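Aminopeptidase-like protein (Chaetomium thermophilum, PDB 5JM6) probably acts as a zinc-dependent aminopeptidase of the M18 family and is linked to the Cvt pathway of selective autophagy. Local coordinates at residues F104-R107 with S111-A114. Numbering follows the deposited sequence.
Sequences FTTR and SIIA
The torsions of Phe104 and Ile112 bring them together across an antiparallel beta hairpin: Ile112 sends CG1 away from its own backbone N (chi1 -176°) and stays extended to CD1, while Phe104 holds CG between its backbone N and carbonyl carbon (chi1 72°), standing the ring up beside that methyl. The two side chains meet obliquely, CD1 of Ile112 lying 4.0 Å from CD2 of Phe104. They are diagonal neighbours, since Phe104 is paired with Ala114 and Ile112 with Thr106, both non-hydrogen-bonded pairs, an instance of the antiparallel rule that such pairs take turns with hydrogen-bonded ones along two strands. Ala114 completes the small apolar patch, its CB resting 3.9 Å from CB of Phe104, and Leu79 of helix 68-81 packs on all three residues.

Between these two pairs, Thr105 and Ile113 exchange two backbone hydrogen bonds, N of Thr105 to O of Ile113 at 2.8 Å and N of Ile113 to O of Thr105 at 2.9 Å. Arg107 and Ser111 form a second hydrogen-bonded pair beyond Thr106 and Ile112, beside the turn, with the bond from Ser111 N to Arg107 O the most bent of the four, 135° at the hydrogen. The hairpin lies in the large mixed sheet of the metallopeptidase fold, continued by strand 330-336 next to 111-117 and by strand 85-86 next to 102-107.

The other face of the hairpin carries Thr105, Arg107, Ser111 and Ile113, with Phe353 of helix 353-368 against the last three. The polar ends of Thr105, Arg107 and Ser111 find partners beyond the hairpin: Thr105 OG1 bonds to the carbonyl of Leu87, Arg107 NH1 to that of Arg346 and Ser111 OG to that of Gln347. Across the strands, Arg107 and Ser111 touch through their first side-chain carbons, CB to CB at 4.1 Å.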
# COMPACT_ATOMS: atom_id res chain seq x y z
N PHE A 104 -48.37 -16.68 37.49
CA PHE A 104 -47.47 -16.51 36.36
C PHE A 104 -48.24 -16.39 35.05
O PHE A 104 -49.38 -16.83 34.94
CB PHE A 104 -46.45 -17.65 36.28
CG PHE A 104 -47.04 -18.97 35.83
CD1 PHE A 104 -47.56 -19.86 36.75
CD2 PHE A 104 -47.04 -19.32 34.48
CE1 PHE A 104 -48.09 -21.07 36.34
CE2 PHE A 104 -47.57 -20.53 34.07
CZ PHE A 104 -48.09 -21.41 35.00
N THR A 105 -47.59 -15.80 34.05
CA THR A 105 -48.18 -15.68 32.72
C THR A 105 -47.12 -15.93 31.65
O THR A 105 -45.92 -15.73 31.88
CB THR A 105 -48.84 -14.29 32.54
OG1 THR A 105 -49.96 -14.19 33.43
CG2 THR A 105 -49.35 -14.07 31.11
N THR A 106 -47.58 -16.40 30.50
CA THR A 106 -46.74 -16.89 29.42
C THR A 106 -47.06 -16.16 28.12
O THR A 106 -48.20 -15.77 27.88
CB THR A 106 -46.94 -18.41 29.26
OG1 THR A 106 -46.16 -19.10 30.25
CG2 THR A 106 -46.55 -18.90 27.87
N ARG A 107 -46.04 -15.94 27.30
CA ARG A 107 -46.24 -15.42 25.96
C ARG A 107 -45.38 -16.22 24.97
O ARG A 107 -44.16 -16.30 25.12
CB ARG A 107 -45.90 -13.93 25.90
CG ARG A 107 -46.43 -13.22 24.67
CD ARG A 107 -46.21 -11.71 24.76
NE ARG A 107 -47.23 -11.05 25.56
CZ ARG A 107 -47.41 -9.73 25.59
NH1 ARG A 107 -46.65 -8.93 24.86
NH2 ARG A 107 -48.37 -9.22 26.36
N SER A 111 -41.69 -16.71 26.75
CA SER A 111 -41.57 -15.60 27.70
C SER A 111 -42.46 -15.86 28.90
O SER A 111 -43.59 -16.32 28.75
CB SER A 111 -41.95 -14.26 27.06
OG SER A 111 -40.81 -13.62 26.52
N ILE A 112 -41.96 -15.57 30.10
CA ILE A 112 -42.74 -15.84 31.30
C ILE A 112 -42.50 -14.80 32.38
O ILE A 112 -41.38 -14.33 32.60
CB ILE A 112 -42.42 -17.26 31.84
CG1 ILE A 112 -43.31 -17.59 33.04
CG2 ILE A 112 -40.95 -17.41 32.18
CD1 ILE A 112 -43.16 -19.01 33.53
N ILE A 113 -43.59 -14.42 33.05
CA ILE A 113 -43.56 -13.49 34.17
C ILE A 113 -44.23 -14.13 35.37
O ILE A 113 -45.41 -14.47 35.31
CB ILE A 113 -44.27 -12.17 33.83
CG1 ILE A 113 -43.54 -11.44 32.70
CG2 ILE A 113 -44.38 -11.28 35.06
CD1 ILE A 113 -44.31 -10.26 32.15
N ALA A 114 -43.48 -14.30 36.45
CA ALA A 114 -44.01 -14.89 37.67
C ALA A 114 -43.92 -13.90 38.82
O ALA A 114 -42.95 -13.16 38.93
CB ALA A 114 -43.27 -16.17 38.02